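Local coordinates for DMATS type aromatic prenyltransferase (PDB 6ZRZ), which transfers a dimethylallyl group from its diphosphate to tryptophan, probably to C5 of the indole ring, at residues 186-191 against 203-208; 65-70 against 77-82; 15-20 against 310-315. All coordinates share one frame; numbering follows the deposited sequence.

Overall arrangement
The chain folds as an ABBA barrel, helices outside an antiparallel sheet that holds tryptophan and the thiolo analogue of dimethylallyl diphosphate. Contacts 1 and 2 reach separate parts of the barrel wall: their centres are 19 Å apart and nearest atoms about 7 Å, yet both touch the prenyl analogue. Contact 3 joins two outer helices behind contact 2, centres 13 Å apart. Contacts 2 and 3 meet directly, Met78 SD lying 3.6 Å from Gly18 CA and Phe66 packing on Leu17 and Leu312. Contacts 1 and 3 lie on opposite sides of the chain's centre, about 30 Å between centres. The Leu312 side chain is about 13 Å from tryptophan, that of Leu17 about 13 Å from the analogue.

Contact 1 of 3, residues 186-191 against 203-208; sequences SGYPFL and AKVYLR. With 6C7 (S-(3-methylbut-2-en-1-yl) trihydrogen thiodiphosphate), chain C.
The carbonyl oxygen of Arg208 receives the backbone N-H of Ser186 at 2.8 Å from its N, and Ser186 OG adds a weak bond while accepting more strongly from Asp210 N. The Arg208 side chain runs out extended and bends at chi3, bringing one guanidinium face over Ser186 O and Gly187 CA, while NE forms a salt bridge with Asp210. Having no side chain, Gly187 leaves room for that group, and its O accepts from Arg208 N at 2.9 Å. The buried Tyr206 O has no hydrogen-bond partner in the model, probably because Pro189 brings no N-H; Tyr188 CA makes a C-H...O contact with Tyr206 O at 3.4 Å, and Pro189 CD packs against the same oxygen. Loop 186-191 leads at Leu191 into strand 191-195 of the ABBA barrel, antiparallel to strand 202-209, and Phe190 O takes the N-H of Tyr206 at 3.0 Å from its N. With CG opposite the carbonyl carbon (chi1 -66°), Tyr206 offers a ring face to the edge of Phe190, a T-shaped pair with planes at 85°. Tyr206 CE1 also lies 3.5 Å from C14 of the prenyl analogue, and Phe190 has C13 over one face. A leucine in place of Tyr206 would probably leave the Phe190 edge without its aromatic face and the prenyl tail less firmly walled. Leu191 and Val205 face helix 162-175, touching Ala169 and Val166 respectively.

Contact 2 of 3, residues 65-70 against 77-82; sequences EFSLSF and AMRVLV. With 6C7 (S-(3-methylbut-2-en-1-yl) trihydrogen thiodiphosphate), chain C; TRP (tryptophan), chain D.
Arg79 folds back across its hairpin partner Ser67, from one strand of the antiparallel beta hairpin 64-70/77-82 to the other, on the face of the ABBA barrel wall that looks into the ligand chamber. Bends at chi2 and chi3 set the guanidinium beside Ser67 OG, which accepts from NE at 2.7 Å, a bond bent to 143°, and weakly from NH2. A small hydroxyl suits this place because it fits at the edge of the guanidinium and helps fix its rotation. Ser69 lays its CB over one guanidinium face, while its OG turns to Arg338 and Thr340. Arg79, probably steadied by these contacts, spans both phosphates of the prenyl analogue: NH1 meets O6 of the terminal phosphate at 2.9 Å in a fairly straight bond (163°), and NH2 reaches O7 of the sulfur-bearing one at 2.7 Å, though at a poor angle that makes it weak. Glu65 is pinned to strand 77-82 by a backbone pair in which Leu81 N lies 2.7 Å from Glu65 O. Its CG stands opposite the backbone N (chi1 -172°), and the extended chain brings OE1 to accept the indole N-H, 2.8 Å from NE1 of the bound tryptophan; a carboxylate suits the place as acceptor for that N-H, a grip also seen in related DMATS enzymes. The other face of the hairpin is apolar, turned to helices 6-20 and 303-312, with Phe66 alongside Met78 and Val80. Back in the chamber, Leu81 sets its CD2 3.6 Å from C13 of the prenyl tail.

Contact 3 of 3, residues 15-20 against 310-315; sequences RRLGSV and AALTER
In Arg16 the CG lies beside the backbone N (chi1 -67°) and the chain then turns at chi3 (-54°), which swings the guanidinium edge toward the carbonyl oxygen of Ala311. Two outer helices of the ABBA barrel, 6-20 and 303-312, are joined here. Arg16 grips the oxygen side-on with two nitrogens: NE lies 2.7 Å and NH2 3.0 Å from Ala311 O, which sits in the guanidinium plane. Arginine suits the place because Ala311 is in the last turn of helix 303-312, where carbonyls lack the usual helical donors, and a positive group there would probably be favoured by the partial negative charge of the helix end. The neighbouring Leu312 O is taken up by Gln13 from the same helix as Arg16. Beneath the polar clasp, the small Ala311 lets the helices come close. Its CB fits between Arg16 CB, at 3.9 Å, and Val20 CG2, at 4.0 Å, residues one helical turn apart. Deeper still, Leu17 and Leu312 both touch Phe66 of strand 64-70, so the helices meet over the outer face of the barrel wall. There the two leucines cross at an angle, Leu17 CD2 lying 4.2 Å from Leu312 CD2.

Contact 1 of 3, residues 186-191 against 203-208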
loop_
_atom_site.group_PDB
_atom_site.type_symbol
_atom_site.label_atom_id
_atom_site.label_comp_id
_atom_site.label_asym_id
_atom_site.label_seq_id
_atom_site.Cartn_x
_atom_site.Cartn_y
_atom_site.Cartn_z
ATOM N N SER A 186 6.815 4.845 -16.589
ATOM C CA SER A 186 6.936 6.324 -16.543
ATOM C C SER A 186 7.803 6.758 -15.345
ATOM O O SER A 186 8.150 7.919 -15.261
ATOM C CB SER A 186 5.565 6.971 -16.506
ATOM O OG SER A 186 4.624 6.246 -17.298
ATOM N N GLY A 187 8.139 5.846 -14.450
ATOM C CA GLY A 187 8.880 6.158 -13.220
ATOM C C GLY A 187 8.873 4.970 -12.267
ATOM O O GLY A 187 8.221 3.947 -12.582
ATOM N N TYR A 188 9.610 5.092 -11.170
ATOM C CA TYR A 188 9.915 4.006 -10.209
ATOM C C TYR A 188 9.570 4.504 -8.823
ATOM O O TYR A 188 10.450 5.001 -8.119
ATOM C CB TYR A 188 11.391 3.636 -10.300
ATOM C CG TYR A 188 11.773 3.173 -11.673
ATOM C CD1 TYR A 188 11.628 1.841 -12.038
ATOM C CD2 TYR A 188 12.209 4.067 -12.619
ATOM C CE1 TYR A 188 11.929 1.414 -13.321
ATOM C CE2 TYR A 188 12.526 3.656 -13.910
ATOM C CZ TYR A 188 12.385 2.329 -14.257
ATOM O OH TYR A 188 12.683 1.932 -15.520
ATOM N N PRO A 189 8.276 4.505 -8.456
ATOM C CA PRO A 189 7.837 5.177 -7.240
ATOM C C PRO A 189 8.355 4.535 -5.944
ATOM O O PRO A 189 8.546 5.268 -4.982
ATOM C CB PRO A 189 6.294 5.129 -7.272
ATOM C CG PRO A 189 5.929 4.173 -8.384
ATOM C CD PRO A 189 7.157 3.973 -9.256
ATOM N N PHE A 190 8.551 3.218 -5.927
ATOM C CA PHE A 190 8.936 2.460 -4.709
ATOM C C PHE A 190 9.840 1.313 -5.055
ATOM O O PHE A 190 9.686 0.698 -6.148
ATOM C CB PHE A 190 7.724 1.848 -3.994
ATOM C CG PHE A 190 6.622 2.822 -3.713
ATOM C CD1 PHE A 190 6.755 3.745 -2.700
ATOM C CD2 PHE A 190 5.434 2.783 -4.438
ATOM C CE1 PHE A 190 5.742 4.657 -2.443
ATOM C CE2 PHE A 190 4.425 3.687 -4.180
ATOM C CZ PHE A 190 4.594 4.642 -3.203
ATOM N N LEU A 191 10.747 1.022 -4.130
ATOM C CA LEU A 191 11.386 -0.304 -3.991
ATOM C C LEU A 191 11.068 -0.806 -2.578
ATOM O O LEU A 191 11.238 -0.001 -1.589
ATOM C CB LEU A 191 12.883 -0.202 -4.229
ATOM C CG LEU A 191 13.568 -1.563 -4.301
ATOM C CD1 LEU A 191 14.672 -1.553 -5.329
ATOM C CD2 LEU A 191 14.083 -1.990 -2.935
ATOM N N ALA A 203 12.338 -8.921 -3.058
ATOM C CA ALA A 203 12.524 -7.545 -3.571
ATOM C C ALA A 203 11.377 -7.209 -4.519
ATOM O O ALA A 203 11.107 -8.003 -5.435
ATOM C CB ALA A 203 13.848 -7.433 -4.267
ATOM N N LYS A 204 10.753 -6.048 -4.320
ATOM C CA LYS A 204 9.590 -5.593 -5.101
ATOM C C LYS A 204 9.946 -4.259 -5.739
ATOM O O LYS A 204 10.356 -3.338 -5.009
ATOM C CB LYS A 204 8.374 -5.515 -4.192
ATOM C CG LYS A 204 7.889 -6.878 -3.713
ATOM C CD LYS A 204 6.940 -6.815 -2.555
ATOM C CE LYS A 204 5.517 -6.456 -2.935
ATOM N NZ LYS A 204 5.051 -7.146 -4.175
ATOM N N VAL A 205 9.886 -4.214 -7.056
ATOM C CA VAL A 205 10.094 -2.978 -7.857
ATOM C C VAL A 205 8.727 -2.523 -8.336
ATOM O O VAL A 205 8.023 -3.337 -8.971
ATOM C CB VAL A 205 11.036 -3.236 -9.032
ATOM C CG1 VAL A 205 11.307 -1.960 -9.818
ATOM C CG2 VAL A 205 12.325 -3.864 -8.554
ATOM N N TYR A 206 8.370 -1.270 -8.036
ATOM C CA TYR A 206 7.118 -0.642 -8.487
ATOM C C TYR A 206 7.415 0.288 -9.652
ATOM O O TYR A 206 8.459 1.041 -9.600
ATOM C CB TYR A 206 6.446 0.115 -7.347
ATOM C CG TYR A 206 5.966 -0.750 -6.226
ATOM C CD1 TYR A 206 4.631 -1.036 -6.081
ATOM C CD2 TYR A 206 6.849 -1.294 -5.299
ATOM C CE1 TYR A 206 4.164 -1.824 -5.035
ATOM C CE2 TYR A 206 6.397 -2.096 -4.250
ATOM C CZ TYR A 206 5.052 -2.370 -4.122
ATOM O OH TYR A 206 4.556 -3.149 -3.098
ATOM N N LEU A 207 6.580 0.219 -10.679
ATOM C CA LEU A 207 6.630 1.105 -11.868
ATOM C C LEU A 207 5.372 1.951 -11.889
ATOM O O LEU A 207 4.292 1.429 -11.607
ATOM C CB LEU A 207 6.638 0.273 -13.149
ATOM C CG LEU A 207 7.957 -0.295 -13.651
ATOM C CD1 LEU A 207 8.935 -0.593 -12.563
ATOM C CD2 LEU A 207 7.682 -1.558 -14.462
ATOM N N ARG A 208 5.486 3.184 -12.285
ATOM C CA ARG A 208 4.321 4.025 -12.558
ATOM C C ARG A 208 3.995 3.881 -14.043
ATOM O O ARG A 208 4.920 3.806 -14.835
ATOM C CB ARG A 208 4.633 5.460 -12.172
ATOM C CG ARG A 208 3.461 6.397 -12.305
ATOM C CD ARG A 208 3.903 7.801 -11.963
ATOM N NE ARG A 208 4.352 8.493 -13.150
ATOM C CZ ARG A 208 5.503 9.171 -13.289
ATOM N NH1 ARG A 208 5.745 9.790 -14.436
ATOM N NH2 ARG A 208 6.388 9.263 -12.290
HETATM O O4 6C7 C . 2.520 -8.213 -2.484
HETATM P P1 6C7 C . 2.013 -7.373 -1.179
HETATM O O6 6C7 C . 0.576 -7.558 -0.895
HETATM O O5 6C7 C . 2.953 -7.883 0.056
HETATM O O2 6C7 C . 2.461 -5.819 -1.375
HETATM P P3 6C7 C . 1.388 -4.610 -1.517
HETATM O O8 6C7 C . 0.644 -4.958 -2.902
HETATM O O7 6C7 C . 0.413 -4.488 -0.411
HETATM S S9 6C7 C . 2.357 -3.114 -1.829
HETATM C C10 6C7 C . 1.055 -1.894 -2.079
HETATM C C11 6C7 C . 1.440 -0.732 -1.122
HETATM C C12 6C7 C . 2.262 0.488 -1.598
HETATM C C13 6C7 C . 2.613 1.575 -0.606
HETATM C C14 6C7 C . 2.772 0.638 -3.032
#

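Contact 2 of 3, residues 65-70 against 77-82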
loop_
_atom_site.group_PDB
_atom_site.type_symbol
_atom_site.label_atom_id
_atom_site.label_comp_id
_atom_site.label_asym_id
_atom_site.label_seq_id
_atom_site.Cartn_x
_atom_site.Cartn_y
_atom_site.Cartn_z
ATOM N N GLU A 65 -2.561 3.743 6.181
ATOM C CA GLU A 65 -3.535 3.141 5.244
ATOM C C GLU A 65 -3.692 1.672 5.568
ATOM O O GLU A 65 -2.718 1.046 6.024
ATOM C CB GLU A 65 -3.071 3.348 3.808
ATOM C CG GLU A 65 -4.093 2.927 2.794
ATOM C CD GLU A 65 -3.581 3.043 1.362
ATOM O OE1 GLU A 65 -2.803 2.156 0.933
ATOM O OE2 GLU A 65 -3.977 3.991 0.703
ATOM N N PHE A 66 -4.877 1.121 5.354
ATOM C CA PHE A 66 -5.137 -0.309 5.609
ATOM C C PHE A 66 -5.322 -1.032 4.299
ATOM O O PHE A 66 -5.580 -0.415 3.261
ATOM C CB PHE A 66 -6.376 -0.492 6.483
ATOM C CG PHE A 66 -6.269 0.163 7.839
ATOM C CD1 PHE A 66 -5.521 -0.415 8.847
ATOM C CD2 PHE A 66 -6.928 1.348 8.097
ATOM C CE1 PHE A 66 -5.407 0.195 10.079
ATOM C CE2 PHE A 66 -6.820 1.960 9.341
ATOM C CZ PHE A 66 -6.060 1.382 10.326
ATOM N N SER A 67 -5.224 -2.319 4.340
ATOM C CA SER A 67 -5.535 -3.142 3.162
ATOM C C SER A 67 -6.023 -4.515 3.600
ATOM O O SER A 67 -5.627 -4.989 4.712
ATOM C CB SER A 67 -4.403 -3.211 2.185
ATOM O OG SER A 67 -3.293 -3.945 2.673
ATOM N N LEU A 68 -6.916 -5.073 2.791
ATOM C CA LEU A 68 -7.372 -6.472 2.920
ATOM C C LEU A 68 -7.056 -7.170 1.643
ATOM O O LEU A 68 -7.506 -6.688 0.568
ATOM C CB LEU A 68 -8.854 -6.545 3.179
ATOM C CG LEU A 68 -9.329 -6.073 4.533
ATOM C CD1 LEU A 68 -10.850 -6.098 4.559
ATOM C CD2 LEU A 68 -8.762 -6.942 5.633
ATOM N N SER A 69 -6.305 -8.240 1.757
ATOM C CA SER A 69 -5.909 -9.092 0.645
ATOM C C SER A 69 -6.727 -10.390 0.696
ATOM O O SER A 69 -6.737 -11.084 1.768
ATOM C CB SER A 69 -4.458 -9.343 0.711
ATOM O OG SER A 69 -3.986 -9.775 -0.536
ATOM N N PHE A 70 -7.384 -10.714 -0.398
ATOM C CA PHE A 70 -8.273 -11.890 -0.530
ATOM C C PHE A 70 -7.631 -12.918 -1.466
ATOM O O PHE A 70 -7.367 -12.607 -2.621
ATOM C CB PHE A 70 -9.637 -11.463 -1.055
ATOM C CG PHE A 70 -10.365 -10.470 -0.187
ATOM C CD1 PHE A 70 -11.333 -10.888 0.720
ATOM C CD2 PHE A 70 -10.108 -9.121 -0.290
ATOM C CE1 PHE A 70 -12.001 -9.961 1.509
ATOM C CE2 PHE A 70 -10.798 -8.199 0.478
ATOM C CZ PHE A 70 -11.733 -8.614 1.379
ATOM N N ALA A 77 -6.505 -11.410 4.612
ATOM C CA ALA A 77 -5.264 -10.956 5.290
ATOM C C ALA A 77 -5.288 -9.435 5.413
ATOM O O ALA A 77 -5.412 -8.754 4.371
ATOM C CB ALA A 77 -4.054 -11.421 4.528
ATOM N N MET A 78 -5.142 -8.934 6.634
ATOM C CA MET A 78 -5.162 -7.492 6.941
ATOM C C MET A 78 -3.742 -6.972 7.023
ATOM O O MET A 78 -2.884 -7.645 7.606
ATOM C CB MET A 78 -5.875 -7.233 8.250
ATOM C CG MET A 78 -6.065 -5.814 8.516
ATOM S SD MET A 78 -6.914 -5.571 10.056
ATOM C CE MET A 78 -6.473 -3.859 10.379
ATOM N N ARG A 79 -3.498 -5.812 6.421
ATOM C CA ARG A 79 -2.191 -5.149 6.495
ATOM C C ARG A 79 -2.414 -3.692 6.861
ATOM O O ARG A 79 -3.516 -3.169 6.637
ATOM C CB ARG A 79 -1.429 -5.359 5.189
ATOM C CG ARG A 79 -1.350 -6.830 4.771
ATOM C CD ARG A 79 -2.506 -7.329 3.901
ATOM N NE ARG A 79 -2.492 -6.472 2.741
ATOM C CZ ARG A 79 -1.673 -6.608 1.709
ATOM N NH1 ARG A 79 -0.878 -7.661 1.615
ATOM N NH2 ARG A 79 -1.701 -5.709 0.742
ATOM N N VAL A 80 -1.432 -3.097 7.508
ATOM C CA VAL A 80 -1.428 -1.642 7.772
ATOM C C VAL A 80 -0.118 -1.065 7.259
ATOM O O VAL A 80 0.963 -1.681 7.487
ATOM C CB VAL A 80 -1.657 -1.313 9.257
ATOM C CG1 VAL A 80 -0.588 -1.925 10.153
ATOM C CG2 VAL A 80 -1.788 0.188 9.460
ATOM N N LEU A 81 -0.223 0.048 6.563
ATOM C CA LEU A 81 0.902 0.822 5.999
ATOM C C LEU A 81 1.062 2.077 6.826
ATOM O O LEU A 81 0.047 2.740 7.102
ATOM C CB LEU A 81 0.572 1.203 4.561
ATOM C CG LEU A 81 1.623 2.032 3.844
ATOM C CD1 LEU A 81 2.889 1.217 3.642
ATOM C CD2 LEU A 81 1.094 2.531 2.518
ATOM N N VAL A 82 2.270 2.370 7.282
ATOM C CA VAL A 82 2.504 3.520 8.180
ATOM C C VAL A 82 3.807 4.218 7.765
ATOM O O VAL A 82 4.730 3.577 7.228
ATOM C CB VAL A 82 2.545 3.060 9.642
ATOM C CG1 VAL A 82 3.674 2.126 9.896
ATOM C CG2 VAL A 82 2.610 4.230 10.578
HETATM O O4 6C7 C . 2.520 -8.213 -2.484
HETATM P P1 6C7 C . 2.013 -7.373 -1.179
HETATM O O6 6C7 C . 0.576 -7.558 -0.895
HETATM O O5 6C7 C . 2.953 -7.883 0.056
HETATM O O2 6C7 C . 2.461 -5.819 -1.375
HETATM P P3 6C7 C . 1.388 -4.610 -1.517
HETATM O O8 6C7 C . 0.644 -4.958 -2.902
HETATM O O7 6C7 C . 0.413 -4.488 -0.411
HETATM S S9 6C7 C . 2.357 -3.114 -1.829
HETATM C C10 6C7 C . 1.055 -1.894 -2.079
HETATM C C11 6C7 C . 1.440 -0.732 -1.122
HETATM C C12 6C7 C . 2.262 0.488 -1.598
HETATM C C13 6C7 C . 2.613 1.575 -0.606
HETATM C C14 6C7 C . 2.772 0.638 -3.032
HETATM N N TRP D . -1.177 7.294 -1.700
HETATM C CA TRP D . 0.039 7.100 -2.528
HETATM C C TRP D . -0.335 6.938 -4.009
HETATM O O TRP D . -1.520 6.859 -4.408
HETATM C CB TRP D . 0.871 5.913 -2.030
HETATM C CG TRP D . 0.132 4.612 -1.912
HETATM C CD1 TRP D . -0.564 4.148 -0.826
HETATM C CD2 TRP D . 0.018 3.593 -2.923
HETATM N NE1 TRP D . -1.103 2.917 -1.102
HETATM C CE2 TRP D . -0.752 2.543 -2.373
HETATM C CE3 TRP D . 0.511 3.455 -4.225
HETATM C CZ2 TRP D . -1.055 1.385 -3.089
HETATM C CZ3 TRP D . 0.218 2.312 -4.930
HETATM C CH2 TRP D . -0.569 1.297 -4.377
HETATM O OXT TRP D . 0.590 6.889 -4.854
#

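Contact 3 of 3, residues 15-20 against 310-315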
loop_
_atom_site.group_PDB
_atom_site.type_symbol
_atom_site.label_atom_id
_atom_site.label_comp_id
_atom_site.label_asym_id
_atom_site.label_seq_id
_atom_site.Cartn_x
_atom_site.Cartn_y
_atom_site.Cartn_z
ATOM N N ARG A 15 -8.471 -1.937 15.309
ATOM C CA ARG A 15 -9.284 -2.855 16.166
ATOM C C ARG A 15 -10.561 -3.306 15.426
ATOM O O ARG A 15 -10.806 -4.554 15.357
ATOM C CB ARG A 15 -9.609 -2.166 17.491
ATOM C CG ARG A 15 -8.401 -1.983 18.395
ATOM C CD ARG A 15 -8.742 -1.084 19.562
ATOM N NE ARG A 15 -7.543 -0.676 20.272
ATOM C CZ ARG A 15 -6.928 -1.413 21.197
ATOM N NH1 ARG A 15 -5.839 -0.961 21.806
ATOM N NH2 ARG A 15 -7.408 -2.599 21.518
ATOM N N ARG A 16 -11.356 -2.367 14.901
ATOM C CA ARG A 16 -12.665 -2.695 14.266
ATOM C C ARG A 16 -12.427 -3.460 12.964
ATOM O O ARG A 16 -13.128 -4.457 12.729
ATOM C CB ARG A 16 -13.514 -1.444 14.036
ATOM C CG ARG A 16 -13.982 -0.776 15.321
ATOM C CD ARG A 16 -14.937 0.362 15.028
ATOM N NE ARG A 16 -14.379 1.335 14.098
ATOM C CZ ARG A 16 -13.757 2.466 14.438
ATOM N NH1 ARG A 16 -13.596 2.797 15.715
ATOM N NH2 ARG A 16 -13.294 3.276 13.494
ATOM N N LEU A 17 -11.492 -3.013 12.123
ATOM C CA LEU A 17 -11.157 -3.762 10.884
ATOM C C LEU A 17 -10.520 -5.135 11.249
ATOM O O LEU A 17 -10.782 -6.126 10.544
ATOM C CB LEU A 17 -10.223 -2.912 10.027
ATOM C CG LEU A 17 -10.009 -3.412 8.614
ATOM C CD1 LEU A 17 -11.330 -3.697 7.946
ATOM C CD2 LEU A 17 -9.195 -2.395 7.819
ATOM N N GLY A 18 -9.703 -5.192 12.297
ATOM C CA GLY A 18 -9.082 -6.453 12.773
ATOM C C GLY A 18 -10.133 -7.511 13.134
ATOM O O GLY A 18 -9.962 -8.719 12.759
ATOM N N SER A 19 -11.211 -7.089 13.769
ATOM C CA SER A 19 -12.326 -7.974 14.165
ATOM C C SER A 19 -13.093 -8.425 12.916
ATOM O O SER A 19 -13.335 -9.651 12.771
ATOM C CB SER A 19 -13.184 -7.285 15.146
ATOM O OG SER A 19 -12.377 -6.777 16.188
ATOM N N VAL A 20 -13.376 -7.490 11.999
ATOM C CA VAL A 20 -13.985 -7.778 10.676
ATOM C C VAL A 20 -13.149 -8.850 9.976
ATOM O O VAL A 20 -13.758 -9.725 9.322
ATOM C CB VAL A 20 -14.144 -6.502 9.820
ATOM C CG1 VAL A 20 -14.458 -6.816 8.362
ATOM C CG2 VAL A 20 -15.196 -5.582 10.396
ATOM N N ALA A 310 -17.659 -0.066 6.743
ATOM C CA ALA A 310 -18.474 0.376 7.890
ATOM C C ALA A 310 -17.596 0.468 9.133
ATOM O O ALA A 310 -17.894 1.325 9.995
ATOM C CB ALA A 310 -19.662 -0.552 8.108
ATOM N N ALA A 311 -16.562 -0.378 9.239
ATOM C CA ALA A 311 -15.619 -0.395 10.373
ATOM C C ALA A 311 -14.765 0.882 10.362
ATOM O O ALA A 311 -14.488 1.436 11.452
ATOM C CB ALA A 311 -14.771 -1.632 10.311
ATOM N N LEU A 312 -14.369 1.355 9.185
ATOM C CA LEU A 312 -13.447 2.519 9.062
ATOM C C LEU A 312 -14.181 3.828 9.266
ATOM O O LEU A 312 -13.549 4.758 9.816
ATOM C CB LEU A 312 -12.765 2.487 7.697
ATOM C CG LEU A 312 -11.779 1.343 7.537
ATOM C CD1 LEU A 312 -11.233 1.289 6.128
ATOM C CD2 LEU A 312 -10.648 1.453 8.552
ATOM N N THR A 313 -15.432 3.928 8.825
ATOM C CA THR A 313 -16.183 5.192 8.886
ATOM C C THR A 313 -17.674 4.975 9.066
ATOM O O THR A 313 -18.209 4.005 8.522
ATOM C CB THR A 313 -15.982 6.025 7.622
ATOM O OG1 THR A 313 -16.726 7.228 7.811
ATOM C CG2 THR A 313 -16.438 5.339 6.350
ATOM N N GLU A 314 -18.305 5.966 9.663
ATOM C CA GLU A 314 -19.767 6.038 9.869
ATOM C C GLU A 314 -20.464 6.387 8.554
ATOM O O GLU A 314 -21.580 5.977 8.402
ATOM C CB GLU A 314 -20.086 7.060 10.963
ATOM C CG GLU A 314 -21.559 7.172 11.266
ATOM C CD GLU A 314 -21.903 7.851 12.578
ATOM O OE1 GLU A 314 -21.110 7.729 13.532
ATOM O OE2 GLU A 314 -22.977 8.476 12.645
ATOM N N ARG A 315 -19.825 7.122 7.628
ATOM C CA ARG A 315 -20.559 7.685 6.469
ATOM C C ARG A 315 -20.977 6.543 5.541
ATOM O O ARG A 315 -20.300 5.492 5.529
ATOM C CB ARG A 315 -19.748 8.743 5.708
ATOM C CG ARG A 315 -18.551 8.210 4.929
ATOM C CD ARG A 315 -18.218 9.169 3.801
ATOM N NE ARG A 315 -16.967 8.841 3.113
ATOM C CZ ARG A 315 -16.861 8.121 1.981
ATOM N NH1 ARG A 315 -17.933 7.607 1.403
ATOM N NH2 ARG A 315 -15.669 7.921 1.444
#